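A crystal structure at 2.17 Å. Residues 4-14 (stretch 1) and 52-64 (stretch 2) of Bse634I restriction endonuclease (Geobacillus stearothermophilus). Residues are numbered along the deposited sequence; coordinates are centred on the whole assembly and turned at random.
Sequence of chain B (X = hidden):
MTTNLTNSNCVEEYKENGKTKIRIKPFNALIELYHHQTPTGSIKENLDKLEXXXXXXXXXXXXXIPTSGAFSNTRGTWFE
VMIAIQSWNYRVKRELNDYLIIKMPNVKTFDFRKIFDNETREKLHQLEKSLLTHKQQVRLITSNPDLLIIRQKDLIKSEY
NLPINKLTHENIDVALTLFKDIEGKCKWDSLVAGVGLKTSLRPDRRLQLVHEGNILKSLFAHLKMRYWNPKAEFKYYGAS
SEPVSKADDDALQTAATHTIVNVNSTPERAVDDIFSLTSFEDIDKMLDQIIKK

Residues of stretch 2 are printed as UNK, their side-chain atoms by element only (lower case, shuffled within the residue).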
ATOM      1  N   ASN B   4      25.452 -61.458  -9.131  1.00 77.18           N
ATOM      2  CA  ASN B   4      25.099 -61.448  -7.720  1.00 76.41           C
ATOM      3  C   ASN B   4      24.252 -60.370  -7.035  1.00 74.77           C
ATOM      4  O   ASN B   4      24.703 -59.396  -6.372  1.00 75.12           O
ATOM      5  CB  ASN B   4      26.273 -61.820  -6.812  1.00 77.77           C
ATOM      6  CG  ASN B   4      25.912 -63.032  -5.902  1.00 78.85           C
ATOM      7  OD1 ASN B   4      26.238 -64.187  -6.201  1.00 79.94           O
ATOM      8  ND2 ASN B   4      25.169 -62.766  -4.827  1.00 78.67           N
ATOM      9  N   LEU B   5      22.972 -60.702  -7.130  1.00 71.94           N
ATOM     10  CA  LEU B   5      21.816 -59.972  -6.657  1.00 69.12           C
ATOM     11  C   LEU B   5      21.404 -60.439  -5.268  1.00 68.80           C
ATOM     12  O   LEU B   5      21.095 -59.584  -4.434  1.00 69.15           O
ATOM     13  CB  LEU B   5      20.696 -60.225  -7.620  1.00 67.89           C
ATOM     14  CG  LEU B   5      20.941 -59.945  -9.080  1.00 66.92           C
ATOM     15  CD1 LEU B   5      19.839 -60.537  -9.933  1.00 66.39           C
ATOM     16  CD2 LEU B   5      21.029 -58.463  -9.210  1.00 66.94           C
ATOM     17  N   THR B   6      21.349 -61.755  -5.001  1.00 67.90           N
ATOM     18  CA  THR B   6      21.003 -62.241  -3.665  1.00 66.33           C
ATOM     19  C   THR B   6      21.978 -61.526  -2.759  1.00 65.36           C
ATOM     20  O   THR B   6      21.903 -61.614  -1.531  1.00 64.90           O
ATOM     21  CB  THR B   6      21.239 -63.753  -3.504  1.00 65.69           C
ATOM     22  OG1 THR B   6      22.642 -64.032  -3.587  1.00 65.37           O
ATOM     23  CG2 THR B   6      20.475 -64.510  -4.550  1.00 65.94           C
ATOM     24  N   ASN B   7      22.884 -60.804  -3.400  1.00 64.58           N
ATOM     25  CA  ASN B   7      23.920 -60.019  -2.757  1.00 63.56           C
ATOM     26  C   ASN B   7      23.697 -58.495  -2.788  1.00 62.68           C
ATOM     27  O   ASN B   7      24.571 -57.729  -2.373  1.00 63.08           O
ATOM     28  CB  ASN B   7      25.238 -60.301  -3.437  1.00 63.98           C
ATOM     29  CG  ASN B   7      26.380 -60.230  -2.496  1.00 64.82           C
ATOM     30  OD1 ASN B   7      26.550 -61.079  -1.627  1.00 65.52           O
ATOM     31  ND2 ASN B   7      27.198 -59.202  -2.649  1.00 65.40           N
ATOM     32  N   SER B   8      22.563 -58.030  -3.297  1.00 61.16           N
ATOM     33  CA  SER B   8      22.332 -56.587  -3.333  1.00 59.30           C
ATOM     34  C   SER B   8      21.963 -56.093  -1.943  1.00 57.58           C
ATOM     35  O   SER B   8      21.498 -56.863  -1.098  1.00 56.93           O
ATOM     36  CB  SER B   8      21.218 -56.210  -4.318  1.00 60.21           C
ATOM     37  OG  SER B   8      20.993 -54.810  -4.270  1.00 61.89           O
ATOM     38  N   ASN B   9      22.208 -54.809  -1.708  1.00 55.63           N
ATOM     39  CA  ASN B   9      21.901 -54.175  -0.431  1.00 53.71           C
ATOM     40  C   ASN B   9      20.804 -53.133  -0.617  1.00 51.28           C
ATOM     41  O   ASN B   9      20.561 -52.302   0.259  1.00 50.24           O
ATOM     42  CB  ASN B   9      23.155 -53.511   0.139  1.00 54.93           C
ATOM     43  CG  ASN B   9      24.136 -54.514   0.693  1.00 56.20           C
ATOM     44  OD1 ASN B   9      25.340 -54.272   0.723  1.00 57.59           O
ATOM     45  ND2 ASN B   9      23.622 -55.651   1.147  1.00 57.11           N
ATOM     46  N   CYS B  10      20.142 -53.187  -1.769  1.00 49.30           N
ATOM     47  CA  CYS B  10      19.079 -52.245  -2.087  1.00 46.76           C
ATOM     48  C   CYS B  10      17.774 -52.654  -1.421  1.00 46.03           C
ATOM     49  O   CYS B  10      16.715 -52.109  -1.726  1.00 45.12           O
ATOM     50  CB  CYS B  10      18.891 -52.155  -3.598  1.00 45.74           C
ATOM     51  SG  CYS B  10      18.303 -53.665  -4.341  1.00 44.86           S
ATOM     52  N   VAL B  11      17.869 -53.631  -0.524  1.00 45.78           N
ATOM     53  CA  VAL B  11      16.734 -54.136   0.248  1.00 45.54           C
ATOM     54  C   VAL B  11      17.319 -54.673   1.551  1.00 45.66           C
ATOM     55  O   VAL B  11      18.445 -55.169   1.573  1.00 44.40           O
ATOM     56  CB  VAL B  11      15.962 -55.273  -0.483  1.00 44.99           C
ATOM     57  CG1 VAL B  11      15.307 -54.735  -1.742  1.00 44.16           C
ATOM     58  CG2 VAL B  11      16.897 -56.423  -0.816  1.00 45.03           C
ATOM     59  N   GLU B  12      16.564 -54.563   2.635  1.00 47.06           N
ATOM     60  CA  GLU B  12      17.038 -55.016   3.936  1.00 48.83           C
ATOM     61  C   GLU B  12      15.916 -55.659   4.740  1.00 49.86           C
ATOM     62  O   GLU B  12      14.760 -55.243   4.645  1.00 50.00           O
ATOM     63  CB  GLU B  12      17.633 -53.822   4.690  1.00 49.61           C
ATOM     64  CG  GLU B  12      17.757 -53.970   6.190  1.00 50.70           C
ATOM     65  CD  GLU B  12      18.419 -52.758   6.822  1.00 51.99           C
ATOM     66  OE1 GLU B  12      18.129 -51.625   6.385  1.00 51.87           O
ATOM     67  OE2 GLU B  12      19.223 -52.935   7.762  1.00 53.47           O
ATOM     68  N   GLU B  13      16.250 -56.697   5.504  1.00 51.50           N
ATOM     69  CA  GLU B  13      15.250 -57.366   6.332  1.00 52.30           C
ATOM     70  C   GLU B  13      15.429 -56.873   7.749  1.00 50.97           C
ATOM     71  O   GLU B  13      16.538 -56.617   8.209  1.00 50.77           O
ATOM     72  CB  GLU B  13      15.412 -58.886   6.390  1.00 54.29           C
ATOM     73  CG  GLU B  13      16.217 -59.555   5.305  1.00 57.83           C
ATOM     74  CD  GLU B  13      16.394 -61.042   5.603  1.00 59.63           C
ATOM     75  OE1 GLU B  13      16.104 -61.456   6.755  1.00 60.23           O
ATOM     76  OE2 GLU B  13      16.828 -61.792   4.699  1.00 60.18           O
ATOM     77  N   TYR B  14      14.323 -56.754   8.453  1.00 49.51           N
ATOM     78  CA  TYR B  14      14.387 -56.318   9.823  1.00 49.08           C
ATOM     79  C   TYR B  14      13.151 -56.837  10.520  1.00 50.14           C
ATOM     80  O   TYR B  14      12.129 -57.090   9.883  1.00 50.27           O
ATOM     81  CB  TYR B  14      14.465 -54.789   9.884  1.00 46.12           C
ATOM     82  CG  TYR B  14      13.204 -54.072   9.456  1.00 43.54           C
ATOM     83  CD1 TYR B  14      12.330 -53.537  10.402  1.00 41.96           C
ATOM     84  CD2 TYR B  14      12.883 -53.929   8.105  1.00 42.96           C
ATOM     85  CE1 TYR B  14      11.165 -52.883  10.018  1.00 40.89           C
ATOM     86  CE2 TYR B  14      11.716 -53.277   7.707  1.00 41.61           C
ATOM     87  CZ  TYR B  14      10.865 -52.754   8.673  1.00 41.70           C
ATOM     88  OH  TYR B  14       9.707 -52.110   8.297  1.00 41.56           O
ATOM     89  N   UNK B  52      12.914 -51.789 -11.184  1.00 34.24           N
ATOM     90  CA  UNK B  52      13.053 -53.160 -11.640  1.00 34.31           C
ATOM     91  C   UNK B  52      14.270 -53.803 -10.999  1.00 34.95           C
ATOM     92  O   UNK B  52      14.244 -54.981 -10.643  1.00 36.32           O
ATOM     93  c   UNK B  52      13.183 -53.204 -13.152  1.00 33.29           C
ATOM     94  c   UNK B  52      11.993 -52.596 -13.843  1.00 33.93           C
ATOM     95  o   UNK B  52      10.862 -52.727 -13.373  1.00 35.71           O
ATOM     96  n   UNK B  52      12.232 -51.937 -14.971  1.00 34.00           N
ATOM     97  N   UNK B  53      15.339 -53.034 -10.847  1.00 33.98           N
ATOM     98  CA  UNK B  53      16.530 -53.574 -10.224  1.00 32.97           C
ATOM     99  C   UNK B  53      16.201 -54.076  -8.831  1.00 33.33           C
ATOM    100  O   UNK B  53      16.543 -55.196  -8.468  1.00 34.43           O
ATOM    101  c   UNK B  53      19.086 -52.497  -8.062  1.00 33.74           C
ATOM    102  o   UNK B  53      22.169 -54.253  -7.202  1.00 33.64           O
ATOM    103  c   UNK B  53      21.047 -53.866  -7.895  1.00 34.27           C
ATOM    104  c   UNK B  53      18.798 -53.012  -9.320  1.00 33.62           C
ATOM    105  c   UNK B  53      19.657 -53.975  -9.850  1.00 34.00           C
ATOM    106  c   UNK B  53      20.203 -52.918  -7.347  1.00 34.01           C
ATOM    107  c   UNK B  53      17.607 -52.519 -10.101  1.00 33.19           C
ATOM    108  c   UNK B  53      20.779 -54.404  -9.144  1.00 34.05           C
ATOM    109  N   UNK B  54      15.553 -53.232  -8.038  1.00 32.90           N
ATOM    110  CA  UNK B  54      15.182 -53.625  -6.685  1.00 32.54           C
ATOM    111  C   UNK B  54      14.214 -54.807  -6.753  1.00 31.92           C
ATOM    112  O   UNK B  54      14.250 -55.703  -5.909  1.00 30.11           O
ATOM    113  c   UNK B  54      15.567 -51.347  -5.692  1.00 31.96           C
ATOM    114  c   UNK B  54      13.975 -52.918  -4.580  1.00 31.19           C
ATOM    115  c   UNK B  54      14.531 -52.444  -5.918  1.00 32.03           C
ATOM    116  N   UNK B  55      13.354 -54.810  -7.764  1.00 32.39           N
ATOM    117  CA  UNK B  55      12.404 -55.902  -7.922  1.00 34.14           C
ATOM    118  C   UNK B  55      13.114 -57.217  -8.266  1.00 35.10           C
ATOM    119  O   UNK B  55      12.684 -58.287  -7.835  1.00 36.24           O
ATOM    120  c   UNK B  55      11.364 -55.550  -8.988  1.00 33.52           C
ATOM    121  n   UNK B  55       7.151 -53.079 -10.088  1.00 34.89           N
ATOM    122  c   UNK B  55      10.375 -54.482  -8.537  1.00 33.37           C
ATOM    123  c   UNK B  55       8.215 -53.311  -9.072  1.00 34.37           C
ATOM    124  c   UNK B  55       9.308 -54.229  -9.592  1.00 33.60           C
ATOM    125  N   UNK B  56      14.197 -57.143  -9.034  1.00 35.24           N
ATOM    126  CA  UNK B  56      14.941 -58.345  -9.373  1.00 35.90           C
ATOM    127  C   UNK B  56      15.654 -58.847  -8.130  1.00 37.41           C
ATOM    128  O   UNK B  56      15.703 -60.051  -7.884  1.00 40.91           O
ATOM    129  c   UNK B  56      15.323 -57.835 -11.821  1.00 35.13           C
ATOM    130  o   UNK B  56      14.158 -58.250 -12.007  1.00 35.75           O
ATOM    131  o   UNK B  56      15.986 -57.242 -12.696  1.00 35.07           O
ATOM    132  c   UNK B  56      15.967 -58.080 -10.476  1.00 35.52           C
ATOM    133  N   UNK B  57      16.203 -57.928  -7.341  1.00 37.24           N
ATOM    134  CA  UNK B  57      16.907 -58.304  -6.117  1.00 37.42           C
ATOM    135  C   UNK B  57      15.967 -58.954  -5.095  1.00 37.51           C
ATOM    136  O   UNK B  57      16.349 -59.881  -4.383  1.00 36.52           O
ATOM    137  c   UNK B  57      18.131 -57.430  -4.101  1.00 37.82           C
ATOM    138  c   UNK B  57      18.706 -56.591  -6.395  1.00 38.40           C
ATOM    139  c   UNK B  57      17.586 -57.079  -5.481  1.00 37.79           C
ATOM    140  N   UNK B  58      14.738 -58.462  -5.016  1.00 38.37           N
ATOM    141  CA  UNK B  58      13.770 -59.033  -4.091  1.00 39.67           C
ATOM    142  C   UNK B  58      13.505 -60.482  -4.490  1.00 41.29           C
ATOM    143  O   UNK B  58      13.472 -61.376  -3.645  1.00 40.51           O
ATOM    144  c   UNK B  58      12.426 -58.271  -4.131  1.00 38.87           C
ATOM    145  c   UNK B  58      12.619 -56.840  -3.670  1.00 39.25           C
ATOM    146  c   UNK B  58      11.410 -58.970  -3.250  1.00 38.28           C
ATOM    147  N   UNK B  59      13.326 -60.700  -5.791  1.00 43.64           N
ATOM    148  CA  UNK B  59      13.041 -62.025  -6.323  1.00 44.28           C
ATOM    149  C   UNK B  59      14.197 -62.987  -6.127  1.00 44.31           C
ATOM    150  O   UNK B  59      13.982 -64.130  -5.737  1.00 46.07           O
ATOM    151  c   UNK B  59      11.132 -64.481 -10.308  1.00 51.43           C
ATOM    152  c   UNK B  59      12.156 -63.251  -8.373  1.00 48.49           C
ATOM    153  c   UNK B  59      11.562 -63.110  -9.773  1.00 49.57           C
ATOM    154  c   UNK B  59      12.677 -61.937  -7.808  1.00 45.66           C
ATOM    155  n   UNK B  59      10.490 -64.454 -11.669  1.00 52.21           N
ATOM    156  N   UNK B  60      15.419 -62.533  -6.385  1.00 43.79           N
ATOM    157  CA  UNK B  60      16.593 -63.390  -6.225  1.00 42.87           C
ATOM    158  C   UNK B  60      16.831 -63.743  -4.765  1.00 42.52           C
ATOM    159  O   UNK B  60      17.538 -64.698  -4.466  1.00 44.20           O
ATOM    160  c   UNK B  60      17.829 -62.710  -6.795  1.00 42.25           C
ATOM    161  N   UNK B  61      16.245 -62.968  -3.859  1.00 41.31           N
ATOM    162  CA  UNK B  61      16.400 -63.207  -2.431  1.00 40.28           C
ATOM    163  C   UNK B  61      15.173 -63.922  -1.873  1.00 40.02           C
ATOM    164  O   UNK B  61      15.110 -64.229  -0.680  1.00 38.60           O
ATOM    165  c   UNK B  61      17.974 -61.219  -1.861  1.00 42.41           C
ATOM    166  c   UNK B  61      17.983 -59.838  -1.197  1.00 42.73           C
ATOM    167  c   UNK B  61      16.600 -61.877  -1.694  1.00 41.68           C
ATOM    168  c   UNK B  61      19.377 -59.221  -1.129  1.00 43.02           C
ATOM    169  n   UNK B  61      20.192 -59.743   0.009  1.00 43.44           N
ATOM    170  N   UNK B  62      14.199 -64.178  -2.747  1.00 40.71           N
ATOM    171  CA  UNK B  62      12.968 -64.846  -2.350  1.00 41.88           C
ATOM    172  C   UNK B  62      12.269 -64.163  -1.188  1.00 42.89           C
ATOM    173  O   UNK B  62      11.703 -64.823  -0.313  1.00 43.21           O
ATOM    174  N   UNK B  63      12.295 -62.834  -1.189  1.00 43.57           N
ATOM    175  CA  UNK B  63      11.690 -62.047  -0.121  1.00 42.94           C
ATOM    176  C   UNK B  63      10.285 -61.581  -0.446  1.00 42.46           C
ATOM    177  O   UNK B  63       9.863 -61.607  -1.604  1.00 41.82           O
ATOM    178  c   UNK B  63      14.011 -61.129   0.566  1.00 43.93           C
ATOM    179  c   UNK B  63      14.035 -61.933   1.859  1.00 44.23           C
ATOM    180  c   UNK B  63      12.564 -60.826   0.173  1.00 43.80           C
ATOM    181  c   UNK B  63      14.777 -59.829   0.722  1.00 44.53           C
ATOM    182  N   UNK B  64       9.559 -61.160   0.588  1.00 42.10           N
ATOM    183  CA  UNK B  64       8.207 -60.649   0.407  1.00 42.51           C
ATOM    184  C   UNK B  64       8.360 -59.418  -0.481  1.00 42.31           C
ATOM    185  O   UNK B  64       9.300 -58.645  -0.314  1.00 44.07           O
ATOM    186  c   UNK B  64       7.605 -60.262   1.756  1.00 42.08           C
TER

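Position 52 has four side-chain atoms: two carbons, the second carrying one oxygen and one nitrogen. That is an amide, and nothing of stretch 1 lies near it. It is N52, exposed on the helix.

Position 53 has one carbon leading to a six-carbon ring that bears one oxygen. The ring atoms come near L5, S8 and C10. A phenol ring means tyrosine, Y53. Its chi1 is t, and although CA-to-CB points sideways, the ring reaches stretch 1. C10 SG lies 4.6 Å from the centroid of the Y53 ring, in an oblique sulfur-aromatic contact. L5 CD2 is 4.1 Å from Y53 CE1. Y53 OH is hydrogen-bonded elsewhere in the structure.

Position 54 has three carbons, one carrying the other two. They lie against C10 and V11. The fork starts at CB, and there is no heteroatom, so this is V54. It is buried. V54 CG1 packs 3.6 Å from V11 CG1, and V54 CG2 lies 3.8 Å from C10 SG.

Position 55 has four carbons in a row ending in nitrogen. It touches nothing on stretch 1, and its CB points away. It is K55, extended into an exposed setting.

Position 56 has two carbons, the second carrying two oxygens. It makes no contact with stretch 1. A short carboxylate is aspartate, D56.

Position 57 again has three carbons forked at CB, close to L5, S8, C10 and V11. It is V57. V57 CG2 is 3.6 Å from C10 SG and 3.3 Å from S8 CB, while V57 CG1 is 3.7 Å from V11 CG2.

Position 58 has the same three-carbon fork and approaches V11. It is V58, with V58 CG2 3.9 Å from V11 CG1.

Position 59 has four carbons in a row and a terminal nitrogen, out of reach of stretch 1. It is K59, with all four chi angles t.

Position 60 has a single carbon, close to L5 and T6. It is A60. A60 CB points toward stretch 1 and lies 3.9 Å from L5 CB.

Position 61 has four carbons and a terminal nitrogen, and this chain reaches T6, S8 and V11. It is K61. K61 NZ donates a hydrogen bond to T6 O at 3.0 Å. Its aliphatic part also packs, with K61 CD 3.6 Å from V11 CG2.

Position 62 has no side-chain atoms and makes no contact with stretch 1. It is G62. Its positive phi favours glycine, and it leaves the helix in a Schellman motif.

Position 63 has four carbons, forked at the second, with the fork near V11 and E13. It is L63. L63 CD1 is 4.3 Å from V11 CG2, and L63 CD2 is 4.0 Å from E13 OE2.

Position 64 has one carbon, beyond reach of stretch 1. It is A64.

The contact is mainly apolar. V11 packs against V54, V57, V58 and L63, and C10 sits among Y53, V54 and V57. L5 extends the apolar patch to A60. K61 adds the single hydrogen bond across the stretches, to the backbone of T6. Together the two stretches bury 665 Å².

Stretch 2 (52-64) NYVKDVVKAKGLA
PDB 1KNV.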